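Local coordinates for putative fusidic acid resistance protein (Staphylococcus aureus, PDB 2YB5) that mediates resistance to the antibiotic fusidic acid, probably by binding elongation factor G and so promoting clearance of the ribosome, at residues S57-S62 with H75-L80; I84-I89 with D114-S119; N152-F157 with S165-F170; K159-E164 with Y189-S194. All blocks are in the same frame, centred on the assembly; numbering follows the deposited sequence.

Contact 1: S57-S62 with H75-L80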
loop_
_atom_site.group_PDB
_atom_site.type_symbol
_atom_site.label_atom_id
_atom_site.label_comp_id
_atom_site.label_asym_id
_atom_site.label_seq_id
_atom_site.Cartn_x
_atom_site.Cartn_y
_atom_site.Cartn_z
ATOM N N SER A 57 -19.526 -1.184 -13.356
ATOM C CA SER A 57 -20.612 -2.118 -13.665
ATOM C C SER A 57 -20.305 -2.737 -15.022
ATOM O O SER A 57 -20.724 -2.227 -16.066
ATOM C CB SER A 57 -21.977 -1.414 -13.664
ATOM O OG SER A 57 -22.004 -0.322 -14.569
ATOM N N ASP A 58 -19.564 -3.840 -14.983
ATOM C CA ASP A 58 -18.815 -4.347 -16.128
ATOM C C ASP A 58 -17.797 -5.342 -15.591
ATOM O O ASP A 58 -17.896 -6.544 -15.848
ATOM C CB ASP A 58 -18.111 -3.191 -16.855
ATOM C CG ASP A 58 -16.837 -3.620 -17.566
ATOM O OD1 ASP A 58 -16.810 -4.718 -18.164
ATOM O OD2 ASP A 58 -15.865 -2.843 -17.528
ATOM N N PHE A 59 -16.829 -4.824 -14.833
ATOM C CA PHE A 59 -15.866 -5.645 -14.118
ATOM C C PHE A 59 -16.632 -6.451 -13.078
ATOM O O PHE A 59 -16.375 -7.643 -12.900
ATOM C CB PHE A 59 -14.804 -4.754 -13.466
ATOM C CG PHE A 59 -13.852 -5.485 -12.542
ATOM C CD1 PHE A 59 -12.906 -6.374 -13.045
ATOM C CD2 PHE A 59 -13.892 -5.261 -11.172
ATOM C CE1 PHE A 59 -12.032 -7.044 -12.192
ATOM C CE2 PHE A 59 -13.012 -5.919 -10.314
ATOM C CZ PHE A 59 -12.082 -6.811 -10.824
ATOM N N ILE A 60 -17.592 -5.796 -12.419
ATOM C CA ILE A 60 -18.466 -6.455 -11.447
ATOM C C ILE A 60 -19.170 -7.643 -12.091
ATOM O O ILE A 60 -19.167 -8.737 -11.532
ATOM C CB ILE A 60 -19.529 -5.482 -10.862
ATOM C CG1 ILE A 60 -18.879 -4.457 -9.921
ATOM C CG2 ILE A 60 -20.615 -6.240 -10.123
ATOM C CD1 ILE A 60 -18.251 -5.049 -8.658
ATOM N N THR A 61 -19.770 -7.421 -13.263
ATOM C CA THR A 61 -20.437 -8.496 -14.005
ATOM C C THR A 61 -19.441 -9.600 -14.355
ATOM O O THR A 61 -19.709 -10.776 -14.139
ATOM C CB THR A 61 -21.115 -7.964 -15.298
ATOM O OG1 THR A 61 -22.331 -7.281 -14.956
ATOM C CG2 THR A 61 -21.437 -9.108 -16.270
ATOM N N SER A 62 -18.284 -9.205 -14.871
ATOM C CA SER A 62 -17.234 -10.152 -15.232
ATOM C C SER A 62 -16.777 -11.051 -14.072
ATOM O O SER A 62 -16.622 -12.258 -14.267
ATOM C CB SER A 62 -16.032 -9.408 -15.810
ATOM O OG SER A 62 -15.149 -10.314 -16.435
ATOM N N HIS A 75 -5.933 -10.612 -15.221
ATOM C CA HIS A 75 -6.091 -9.859 -16.462
ATOM C C HIS A 75 -7.054 -8.689 -16.271
ATOM O O HIS A 75 -6.731 -7.549 -16.610
ATOM C CB HIS A 75 -6.601 -10.775 -17.582
ATOM C CG HIS A 75 -6.991 -10.045 -18.832
ATOM N ND1 HIS A 75 -6.068 -9.446 -19.663
ATOM C CD2 HIS A 75 -8.203 -9.822 -19.392
ATOM C CE1 HIS A 75 -6.695 -8.881 -20.678
ATOM N NE2 HIS A 75 -7.992 -9.097 -20.540
ATOM N N LEU A 76 -8.232 -8.981 -15.725
ATOM C CA LEU A 76 -9.245 -7.957 -15.479
ATOM C C LEU A 76 -8.730 -6.906 -14.487
ATOM O O LEU A 76 -8.958 -5.710 -14.679
ATOM C CB LEU A 76 -10.548 -8.590 -14.968
ATOM C CG LEU A 76 -11.292 -9.542 -15.915
ATOM C CD1 LEU A 76 -12.359 -10.336 -15.162
ATOM C CD2 LEU A 76 -11.920 -8.791 -17.089
ATOM N N LEU A 77 -8.032 -7.356 -13.443
ATOM C CA LEU A 77 -7.399 -6.442 -12.475
ATOM C C LEU A 77 -6.341 -5.576 -13.147
ATOM O O LEU A 77 -6.297 -4.376 -12.916
ATOM C CB LEU A 77 -6.766 -7.202 -11.296
ATOM C CG LEU A 77 -7.692 -7.722 -10.191
ATOM C CD1 LEU A 77 -6.899 -8.521 -9.165
ATOM C CD2 LEU A 77 -8.465 -6.595 -9.517
ATOM N N ASN A 78 -5.494 -6.184 -13.978
ATOM C CA ASN A 78 -4.488 -5.438 -14.752
ATOM C C ASN A 78 -5.119 -4.401 -15.683
ATOM O O ASN A 78 -4.538 -3.348 -15.933
ATOM C CB ASN A 78 -3.599 -6.390 -15.564
ATOM C CG ASN A 78 -2.610 -7.160 -14.699
ATOM O OD1 ASN A 78 -2.663 -7.114 -13.468
ATOM N ND2 ASN A 78 -1.706 -7.886 -15.349
ATOM N N GLU A 79 -6.308 -4.708 -16.190
ATOM C CA GLU A 79 -7.082 -3.753 -16.987
ATOM C C GLU A 79 -7.574 -2.588 -16.129
ATOM O O GLU A 79 -7.796 -1.489 -16.645
ATOM C CB GLU A 79 -8.273 -4.438 -17.661
ATOM C CG GLU A 79 -7.902 -5.302 -18.854
ATOM C CD GLU A 79 -9.110 -5.962 -19.500
ATOM O OE1 GLU A 79 -9.971 -6.502 -18.770
ATOM O OE2 GLU A 79 -9.201 -5.941 -20.744
ATOM N N LEU A 80 -7.757 -2.839 -14.829
ATOM C CA LEU A 80 -8.112 -1.785 -13.877
ATOM C C LEU A 80 -6.931 -0.862 -13.561
ATOM O O LEU A 80 -7.141 0.299 -13.204
ATOM C CB LEU A 80 -8.661 -2.374 -12.571
ATOM C CG LEU A 80 -10.026 -3.050 -12.603
ATOM C CD1 LEU A 80 -10.327 -3.674 -11.254
ATOM C CD2 LEU A 80 -11.102 -2.052 -12.982
#
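Phe59 and Leu80 meet in a CH-pi contact: methyl CD1 of Leu80 sits over the middle of one face of the Phe59 ring, 3.6 Å from the ring centroid and 14° off its normal. The two side chains cross at about a right angle, and the methyl is somewhat nearer CE2 and CZ than CG. Leu76 comes to the same ring from another direction. Its CB lies in the ring plane at the edge, 3.5 Å from Phe59 CE1. Leu77 adds a looser apolar touch, with CD2 3.9 Å from Phe59 CZ. Phe59 has CG anti to the backbone N (chi1 172°), which places CG on the side of segment 75-80. One turn further on, the hydroxyl of Ser62 lies against the branched end of Leu76, with OG 3.1 Å from CD1 and 3.6 Å from CD2; this is packing of an oxygen against methyls. No hydrogen bond joins the two segments. Asp58 occupies the N-cap position of the short helix 59-63, although its side chain makes no capping bond, and the backbone bond from Ser62 N to Asp58 O (2.9 Å) closes the first turn. The contact belongs to the helical N-terminal region of the elongation factor G-binding family. Phe59 also packs on Val19 of helix 9-27 and Ile45 of helix 35-50, while Leu80 touches Phe12 and Phe49, so helices 59-63 and 70-80 share one apolar interior with the two long helices.

Contact 2: I84-I89 with D114-S119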
loop_
_atom_site.group_PDB
_atom_site.type_symbol
_atom_site.label_atom_id
_atom_site.label_comp_id
_atom_site.label_asym_id
_atom_site.label_seq_id
_atom_site.Cartn_x
_atom_site.Cartn_y
_atom_site.Cartn_z
ATOM N N ILE A 84 -5.661 3.703 -11.748
ATOM C CA ILE A 84 -4.885 3.988 -10.534
ATOM C C ILE A 84 -4.195 5.349 -10.612
ATOM O O ILE A 84 -3.424 5.609 -11.540
ATOM C CB ILE A 84 -3.775 2.935 -10.286
ATOM C CG1 ILE A 84 -4.363 1.531 -10.138
ATOM C CG2 ILE A 84 -2.964 3.297 -9.050
ATOM C CD1 ILE A 84 -3.307 0.433 -10.000
ATOM N N GLN A 85 -4.456 6.194 -9.615
ATOM C CA GLN A 85 -3.743 7.465 -9.438
ATOM C C GLN A 85 -2.292 7.217 -9.022
ATOM O O GLN A 85 -2.034 6.751 -7.904
ATOM C CB GLN A 85 -4.450 8.306 -8.367
ATOM C CG GLN A 85 -3.807 9.646 -8.046
ATOM C CD GLN A 85 -3.998 10.675 -9.137
ATOM O OE1 GLN A 85 -3.031 11.284 -9.594
ATOM N NE2 GLN A 85 -5.244 10.884 -9.561
ATOM N N ASP A 86 -1.351 7.533 -9.907
ATOM C CA ASP A 86 0.075 7.329 -9.623
ATOM C C ASP A 86 0.556 8.135 -8.424
ATOM O O ASP A 86 0.071 9.230 -8.139
ATOM C CB ASP A 86 0.946 7.717 -10.823
ATOM C CG ASP A 86 0.788 6.777 -11.980
ATOM O OD1 ASP A 86 -0.224 6.891 -12.696
ATOM O OD2 ASP A 86 1.690 5.939 -12.185
ATOM N N PHE A 87 1.526 7.561 -7.725
ATOM C CA PHE A 87 2.228 8.249 -6.656
ATOM C C PHE A 87 3.122 9.307 -7.295
ATOM O O PHE A 87 3.892 8.995 -8.195
ATOM C CB PHE A 87 3.072 7.243 -5.881
ATOM C CG PHE A 87 3.773 7.818 -4.696
ATOM C CD1 PHE A 87 3.159 7.833 -3.459
ATOM C CD2 PHE A 87 5.056 8.343 -4.815
ATOM C CE1 PHE A 87 3.803 8.347 -2.346
ATOM C CE2 PHE A 87 5.705 8.867 -3.719
ATOM C CZ PHE A 87 5.077 8.869 -2.477
ATOM N N GLU A 88 2.991 10.551 -6.843
ATOM C CA GLU A 88 3.883 11.639 -7.262
ATOM C C GLU A 88 5.104 11.666 -6.353
ATOM O O GLU A 88 4.979 11.702 -5.121
ATOM C CB GLU A 88 3.159 12.985 -7.229
ATOM C CG GLU A 88 1.942 13.008 -8.157
ATOM C CD GLU A 88 1.224 14.341 -8.184
ATOM O OE1 GLU A 88 1.613 15.261 -7.425
ATOM O OE2 GLU A 88 0.261 14.464 -8.971
ATOM N N ILE A 89 6.275 11.587 -6.965
ATOM C CA ILE A 89 7.514 11.574 -6.237
ATOM C C ILE A 89 8.036 13.009 -6.233
ATOM O O ILE A 89 8.134 13.625 -7.291
ATOM C CB ILE A 89 8.565 10.664 -6.902
ATOM C CG1 ILE A 89 8.031 9.240 -7.071
ATOM C CG2 ILE A 89 9.829 10.656 -6.071
ATOM C CD1 ILE A 89 9.101 8.235 -7.513
ATOM N N ASP A 114 7.827 1.533 -9.490
ATOM C CA ASP A 114 6.575 1.577 -10.238
ATOM C C ASP A 114 5.580 2.423 -9.444
ATOM O O ASP A 114 5.220 2.069 -8.328
ATOM C CB ASP A 114 6.033 0.165 -10.426
ATOM C CG ASP A 114 4.902 0.105 -11.418
ATOM O OD1 ASP A 114 4.059 1.028 -11.439
ATOM O OD2 ASP A 114 4.853 -0.877 -12.185
ATOM N N THR A 115 5.125 3.531 -10.021
ATOM C CA THR A 115 4.361 4.515 -9.254
ATOM C C THR A 115 2.886 4.145 -9.050
ATOM O O THR A 115 2.198 4.790 -8.266
ATOM C CB THR A 115 4.501 5.951 -9.836
ATOM O OG1 THR A 115 4.150 5.962 -11.223
ATOM C CG2 THR A 115 5.925 6.450 -9.664
ATOM N N LYS A 116 2.417 3.094 -9.723
ATOM C CA LYS A 116 1.079 2.558 -9.474
ATOM C C LYS A 116 1.101 1.450 -8.402
ATOM O O LYS A 116 0.094 0.780 -8.183
ATOM C CB LYS A 116 0.471 2.015 -10.773
ATOM C CG LYS A 116 0.302 3.064 -11.870
ATOM C CD LYS A 116 -0.157 2.426 -13.171
ATOM C CE LYS A 116 -0.282 3.437 -14.285
ATOM N NZ LYS A 116 -1.409 4.389 -14.074
ATOM N N GLU A 117 2.255 1.250 -7.764
ATOM C CA GLU A 117 2.426 0.187 -6.778
ATOM C C GLU A 117 2.820 0.679 -5.403
ATOM O O GLU A 117 3.037 -0.140 -4.493
ATOM C CB GLU A 117 3.489 -0.804 -7.247
ATOM C CG GLU A 117 3.204 -1.450 -8.580
ATOM C CD GLU A 117 4.136 -2.613 -8.829
ATOM O OE1 GLU A 117 5.361 -2.432 -8.638
ATOM O OE2 GLU A 117 3.648 -3.704 -9.194
ATOM N N ILE A 118 2.894 1.990 -5.216
ATOM C CA ILE A 118 3.242 2.523 -3.903
ATOM C C ILE A 118 2.265 3.580 -3.416
ATOM O O ILE A 118 1.839 4.458 -4.171
ATOM C CB ILE A 118 4.692 3.056 -3.840
ATOM C CG1 ILE A 118 5.012 3.987 -4.998
ATOM C CG2 ILE A 118 5.698 1.904 -3.793
ATOM C CD1 ILE A 118 6.303 4.775 -4.750
ATOM N N SER A 119 1.890 3.440 -2.150
ATOM C CA SER A 119 1.139 4.441 -1.423
ATOM C C SER A 119 2.114 5.331 -0.667
ATOM O O SER A 119 1.809 6.474 -0.349
ATOM C CB SER A 119 0.190 3.773 -0.440
ATOM O OG SER A 119 -0.815 3.061 -1.140
#
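Asp86 uses both carboxylate oxygens to hold two consecutive residues, Thr115 and Lys116. Thr115 OG1 donates to OD2 of Asp86 at 2.6 Å, on the anti lone pair of that oxygen. Lys116 NZ forms a salt bridge with Asp86 OD1 at 3.1 Å, arriving on the syn side but 28° out of the carboxylate plane. The lysine chain runs extended as far as CE and bends only at its last torsion (chi4 -69°), which turns NZ to the acid. Beside this pair, the backbone N of Phe87 donates to Thr115 O at 2.9 Å in a nearly straight bond (176°). The partners of Asp86 stand on a type I beta turn, Asp114 to Glu117, which also contains an Asx turn: Asp114 OD1 accepts from Lys116 N at 3.1 Å. Here the chain leaving the N-terminal helices meets the loop that leads into strand 121-125 of the zinc-finger region. Beyond the polar group, CD1 of Ile118 lies over one face of the Phe87 ring, 4.2 Å from its centroid, while Ser119 O approaches the ring edge, 3.4 Å from CE1. Phe87 packs further on Leu121, and Ile84 on Val9 and Phe12 of helix 9-27.

Contact 3: N152-F157 with S165-F170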
loop_
_atom_site.group_PDB
_atom_site.type_symbol
_atom_site.label_atom_id
_atom_site.label_comp_id
_atom_site.label_asym_id
_atom_site.label_seq_id
_atom_site.Cartn_x
_atom_site.Cartn_y
_atom_site.Cartn_z
ATOM N N ASN A 152 19.582 -6.543 10.308
ATOM C CA ASN A 152 19.306 -7.870 10.839
ATOM C C ASN A 152 17.797 -8.019 11.034
ATOM O O ASN A 152 17.223 -7.438 11.951
ATOM C CB ASN A 152 20.073 -8.080 12.146
ATOM C CG ASN A 152 21.580 -7.903 11.976
ATOM O OD1 ASN A 152 22.124 -8.053 10.876
ATOM N ND2 ASN A 152 22.258 -7.574 13.069
ATOM N N LYS A 153 17.163 -8.792 10.154
ATOM C CA LYS A 153 15.701 -8.859 10.070
ATOM C C LYS A 153 15.156 -9.998 10.912
ATOM O O LYS A 153 15.836 -11.000 11.107
ATOM C CB LYS A 153 15.255 -9.033 8.608
ATOM C CG LYS A 153 15.832 -7.975 7.663
ATOM C CD LYS A 153 15.384 -8.152 6.214
ATOM C CE LYS A 153 15.884 -9.461 5.610
ATOM N NZ LYS A 153 15.841 -9.441 4.118
ATOM N N VAL A 154 13.933 -9.831 11.417
ATOM C CA VAL A 154 13.225 -10.892 12.141
ATOM C C VAL A 154 11.779 -10.980 11.638
ATOM O O VAL A 154 11.135 -9.957 11.366
ATOM C CB VAL A 154 13.239 -10.676 13.679
ATOM C CG1 VAL A 154 14.668 -10.695 14.217
ATOM C CG2 VAL A 154 12.551 -9.388 14.069
ATOM N N LYS A 155 11.280 -12.206 11.499
ATOM C CA LYS A 155 9.942 -12.427 10.968
ATOM C C LYS A 155 8.911 -11.986 11.992
ATOM O O LYS A 155 9.036 -12.296 13.184
ATOM C CB LYS A 155 9.745 -13.901 10.611
ATOM C CG LYS A 155 8.610 -14.176 9.631
ATOM C CD LYS A 155 8.703 -15.611 9.120
ATOM C CE LYS A 155 7.577 -15.987 8.155
ATOM N NZ LYS A 155 7.718 -17.418 7.700
ATOM N N GLY A 156 7.900 -11.254 11.531
ATOM C CA GLY A 156 6.839 -10.765 12.410
ATOM C C GLY A 156 5.807 -9.943 11.670
ATOM O O GLY A 156 5.817 -9.892 10.437
ATOM N N PHE A 157 4.929 -9.285 12.420
ATOM C CA PHE A 157 3.884 -8.453 11.837
ATOM C C PHE A 157 4.426 -7.059 11.648
ATOM O O PHE A 157 4.849 -6.429 12.619
ATOM C CB PHE A 157 2.667 -8.336 12.749
ATOM C CG PHE A 157 2.083 -9.640 13.161
ATOM C CD1 PHE A 157 1.476 -10.467 12.229
ATOM C CD2 PHE A 157 2.112 -10.028 14.496
ATOM C CE1 PHE A 157 0.920 -11.668 12.616
ATOM C CE2 PHE A 157 1.558 -11.223 14.890
ATOM C CZ PHE A 157 0.959 -12.053 13.944
ATOM N N SER A 165 5.999 -10.381 7.664
ATOM C CA SER A 165 7.062 -10.142 6.687
ATOM C C SER A 165 8.439 -10.185 7.345
ATOM O O SER A 165 8.550 -10.404 8.551
ATOM C CB SER A 165 6.864 -8.785 5.998
ATOM O OG SER A 165 7.389 -7.727 6.773
ATOM N N ASP A 166 9.481 -9.978 6.543
ATOM C CA ASP A 166 10.823 -9.789 7.078
ATOM C C ASP A 166 10.884 -8.360 7.598
ATOM O O ASP A 166 10.863 -7.411 6.812
ATOM C CB ASP A 166 11.886 -10.029 6.008
ATOM C CG ASP A 166 11.918 -11.474 5.515
ATOM O OD1 ASP A 166 11.728 -12.401 6.324
ATOM O OD2 ASP A 166 12.144 -11.676 4.304
ATOM N N THR A 167 10.918 -8.213 8.920
ATOM C CA THR A 167 10.781 -6.917 9.562
ATOM C C THR A 167 12.052 -6.503 10.295
ATOM O O THR A 167 12.909 -7.327 10.593
ATOM C CB THR A 167 9.613 -6.917 10.574
ATOM O OG1 THR A 167 9.996 -7.636 11.750
ATOM C CG2 THR A 167 8.355 -7.551 9.962
ATOM N N SER A 168 12.173 -5.211 10.562
ATOM C CA SER A 168 13.215 -4.705 11.448
ATOM C C SER A 168 12.660 -3.535 12.223
ATOM O O SER A 168 11.659 -2.919 11.826
ATOM C CB SER A 168 14.432 -4.232 10.673
ATOM O OG SER A 168 14.959 -5.265 9.870
ATOM N N LEU A 169 13.336 -3.215 13.317
ATOM C CA LEU A 169 12.886 -2.161 14.199
ATOM C C LEU A 169 13.264 -0.822 13.591
ATOM O O LEU A 169 14.445 -0.539 13.376
ATOM C CB LEU A 169 13.511 -2.313 15.590
ATOM C CG LEU A 169 13.101 -1.278 16.635
ATOM C CD1 LEU A 169 11.582 -1.253 16.825
ATOM C CD2 LEU A 169 13.823 -1.565 17.967
ATOM N N PHE A 170 12.248 -0.011 13.314
ATOM C CA PHE A 170 12.439 1.340 12.806
ATOM C C PHE A 170 12.337 2.306 13.981
ATOM O O PHE A 170 11.273 2.438 14.580
ATOM C CB PHE A 170 11.368 1.663 11.757
ATOM C CG PHE A 170 11.430 3.071 11.230
ATOM C CD1 PHE A 170 10.819 4.120 11.911
ATOM C CD2 PHE A 170 12.071 3.350 10.022
ATOM C CE1 PHE A 170 10.860 5.435 11.393
ATOM C CE2 PHE A 170 12.119 4.652 9.514
ATOM C CZ PHE A 170 11.524 5.688 10.199
#
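Thr167 and Val154 face each other as an antiparallel hydrogen-bonded pair, their side chains on the same face and crossing at about a right angle. The threonine hydroxyl turns back to the opposite strand: with OG1 between its own backbone N and carbonyl carbon (chi1 75°), it donates to Val154 O at 2.6 Å. That oxygen also accepts the backbone N of Thr167 at 3.0 Å, from a donor well above the carbonyl plane, so one residue grips it twice. In return, Val154 N donates to Thr167 O at 2.8 Å. The methyl CG2 of Thr167 meets Gly156 O at 3.5 Å. Gly156 and Ser165 form the next hydrogen-bonded pair, of which the shorter bond, Ser165 N to Gly156 O, measures 2.8 Å. Lys155 and Asp166 lie between these pairs and put their side chains on the other face. There Lys153 lies against Asp166, CD 4.0 Å from CB; its NZ stays 4.3 Å from Asp166 OD2, beyond a salt bridge. Lys153 CG also leans on Ser168 OG (3.6 Å), a hydroxyl whose hydrogen bond goes to Ser150 O. The chain turns corners at Gly156 and Asp166. Past them, residues 167-170 continue in the main sheet, where Ser168 pairs with Ile190 of strand 186-191. Ser165 touches the zinc ligand Cys191. The short hairpin, with the Cys158 and Cys161 pair in its connecting loop, is consistent with the zinc knuckle of a treble-clef finger.

Contact 4: K159-E164 with Y189-S194. With ZN (zinc ion), chain C.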
loop_
_atom_site.group_PDB
_atom_site.type_symbol
_atom_site.label_atom_id
_atom_site.label_comp_id
_atom_site.label_asym_id
_atom_site.label_seq_id
_atom_site.Cartn_x
_atom_site.Cartn_y
_atom_site.Cartn_z
ATOM N N LYS A 159 4.098 -3.280 11.488
ATOM C CA LYS A 159 3.088 -2.395 12.065
ATOM C C LYS A 159 2.550 -1.301 11.129
ATOM O O LYS A 159 1.765 -0.462 11.564
ATOM C CB LYS A 159 3.580 -1.817 13.388
ATOM C CG LYS A 159 3.855 -2.909 14.436
ATOM C CD LYS A 159 2.601 -3.699 14.840
ATOM C CE LYS A 159 2.944 -4.825 15.813
ATOM N NZ LYS A 159 1.764 -5.668 16.185
ATOM N N ILE A 160 2.937 -1.321 9.851
ATOM C CA ILE A 160 2.293 -0.471 8.857
ATOM C C ILE A 160 1.197 -1.226 8.097
ATOM O O ILE A 160 0.047 -0.808 8.095
ATOM C CB ILE A 160 3.308 0.119 7.884
ATOM C CG1 ILE A 160 4.159 1.172 8.600
ATOM C CG2 ILE A 160 2.602 0.752 6.672
ATOM C CD1 ILE A 160 5.399 1.532 7.875
ATOM N N CYS A 161 1.553 -2.332 7.453
ATOM C CA CYS A 161 0.619 -3.072 6.628
ATOM C C CYS A 161 -0.086 -4.177 7.411
ATOM O O CYS A 161 -1.006 -4.792 6.893
ATOM C CB CYS A 161 1.339 -3.677 5.416
ATOM S SG CYS A 161 2.600 -4.918 5.820
ATOM N N ASN A 162 0.375 -4.426 8.641
ATOM C CA ASN A 162 -0.177 -5.436 9.546
ATOM C C ASN A 162 -0.014 -6.889 9.106
ATOM O O ASN A 162 -0.564 -7.769 9.747
ATOM C CB ASN A 162 -1.655 -5.153 9.862
ATOM C CG ASN A 162 -1.849 -3.884 10.666
ATOM O OD1 ASN A 162 -2.795 -3.128 10.435
ATOM N ND2 ASN A 162 -0.972 -3.656 11.629
ATOM N N GLN A 163 0.750 -7.160 8.051
ATOM C CA GLN A 163 0.976 -8.545 7.631
ATOM C C GLN A 163 2.317 -9.079 8.142
ATOM O O GLN A 163 3.149 -8.322 8.656
ATOM C CB GLN A 163 0.877 -8.661 6.109
ATOM C CG GLN A 163 -0.495 -8.197 5.585
ATOM C CD GLN A 163 -0.832 -8.717 4.203
ATOM O OE1 GLN A 163 -0.410 -9.804 3.811
ATOM N NE2 GLN A 163 -1.616 -7.940 3.457
ATOM N N GLU A 164 2.519 -10.388 8.003
ATOM C CA GLU A 164 3.769 -11.019 8.408
ATOM C C GLU A 164 4.793 -10.812 7.299
ATOM O O GLU A 164 4.480 -11.015 6.125
ATOM C CB GLU A 164 3.567 -12.518 8.695
ATOM C CG GLU A 164 4.593 -13.096 9.659
ATOM C CD GLU A 164 4.432 -14.598 9.904
ATOM O OE1 GLU A 164 3.994 -15.326 8.984
ATOM O OE2 GLU A 164 4.758 -15.050 11.023
ATOM N N TYR A 189 8.415 -2.382 14.700
ATOM C CA TYR A 189 8.841 -3.286 13.644
ATOM C C TYR A 189 8.003 -3.087 12.377
ATOM O O TYR A 189 6.780 -3.117 12.425
ATOM C CB TYR A 189 8.792 -4.748 14.122
ATOM C CG TYR A 189 9.944 -5.079 15.073
ATOM C CD1 TYR A 189 9.853 -4.806 16.438
ATOM C CD2 TYR A 189 11.130 -5.638 14.600
ATOM C CE1 TYR A 189 10.903 -5.091 17.306
ATOM C CE2 TYR A 189 12.190 -5.930 15.468
ATOM C CZ TYR A 189 12.067 -5.651 16.813
ATOM O OH TYR A 189 13.109 -5.936 17.666
ATOM N N ILE A 190 8.695 -2.885 11.257
ATOM C CA ILE A 190 8.071 -2.720 9.957
ATOM C C ILE A 190 8.822 -3.515 8.884
ATOM O O ILE A 190 9.950 -3.969 9.107
ATOM C CB ILE A 190 8.021 -1.234 9.526
ATOM C CG1 ILE A 190 9.442 -0.656 9.392
ATOM C CG2 ILE A 190 7.170 -0.418 10.497
ATOM C CD1 ILE A 190 9.488 0.809 8.915
ATOM N N CYS A 191 8.195 -3.647 7.718
ATOM C CA CYS A 191 8.792 -4.342 6.586
ATOM C C CYS A 191 10.137 -3.694 6.270
ATOM O O CYS A 191 10.225 -2.483 6.105
ATOM C CB CYS A 191 7.880 -4.267 5.362
ATOM S SG CYS A 191 6.219 -5.105 5.470
ATOM N N TYR A 192 11.194 -4.498 6.213
ATOM C CA TYR A 192 12.487 -3.994 5.796
ATOM C C TYR A 192 12.405 -3.404 4.383
ATOM O O TYR A 192 12.969 -2.345 4.101
ATOM C CB TYR A 192 13.529 -5.105 5.802
ATOM C CG TYR A 192 14.918 -4.557 5.619
ATOM C CD1 TYR A 192 15.544 -3.880 6.656
ATOM C CD2 TYR A 192 15.589 -4.672 4.401
ATOM C CE1 TYR A 192 16.812 -3.345 6.501
ATOM C CE2 TYR A 192 16.859 -4.147 4.239
ATOM C CZ TYR A 192 17.461 -3.476 5.297
ATOM O OH TYR A 192 18.724 -2.951 5.183
ATOM N N ASP A 193 11.701 -4.122 3.515
ATOM C CA ASP A 193 11.493 -3.737 2.128
ATOM C C ASP A 193 10.125 -3.052 1.983
ATOM O O ASP A 193 9.091 -3.708 1.984
ATOM C CB ASP A 193 11.572 -4.994 1.250
ATOM C CG ASP A 193 11.287 -4.720 -0.198
ATOM O OD1 ASP A 193 11.141 -3.548 -0.591
ATOM O OD2 ASP A 193 11.204 -5.697 -0.959
ATOM N N SER A 194 10.141 -1.725 1.867
ATOM C CA SER A 194 8.923 -0.930 1.790
ATOM C C SER A 194 8.123 -1.204 0.519
ATOM O O SER A 194 6.913 -0.978 0.490
ATOM C CB SER A 194 9.260 0.556 1.896
ATOM O OG SER A 194 9.893 0.824 3.140
HETATM ZN ZN ZN C . 4.654 -3.729 5.887
#
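A zinc site of four cysteines is built here in the treble-clef finger, and the two segments give one ligand each. Cys161, from the knuckle loop, binds zinc through SG at 2.4 Å; Cys191, at the end of strand 186-191, binds it through SG at 2.1 Å. Cys161 SG and Cys191 SG lie 3.6 Å apart, as expected for neighbouring ligands at a roughly tetrahedral angle. Cys161 holds SG between its backbone N and carbonyl carbon (chi1 64°), which puts the sulfur on the zinc ion. Cys158 and Cys197 complete the site, the latter from helix 194-200. Two residues before Cys161, Lys159 N donates to Tyr189 O at 2.8 Å, in the carbonyl plane, tying the knuckle to the strand. Ile160 then crosses Ile190 obliquely, CD1 3.7 Å from CG2, and packs also on Phe210 of helix 204-214. A weak bond from Gln163 N to Cys161 SG, 3.7 Å long, resembles the N-H to sulfur contacts known from zinc knuckles. Asp193 caps the following helix by accepting from Phe195 N. Four cysteine ligands are consistent with a structural zinc ion, and the N-H donor would be expected to offset some of the thiolate charge.

Overall arrangement
Contacts 3 and 4 form one unit, their centres 7 Å apart and their segments alternating along the chain. Backbone bonds join them, Ser168 N to Ile190 O at 2.9 Å and Tyr192 N to Asp166 O at 3.0 Å, so strand 167-172 of contact 3 and strand 186-191 of contact 4 lie side by side in the sheet next to the zinc site. Contact 1 lies in the helical N-terminal region on the opposite side of the chain's centre, its centre 29 Å from that of contact 4. Contact 2 stands between, where the two regions meet: its centre is 20 Å from contact 1 and 19 Å from contact 4, and the side chain of Ser119 is about 11 Å from the zinc ion.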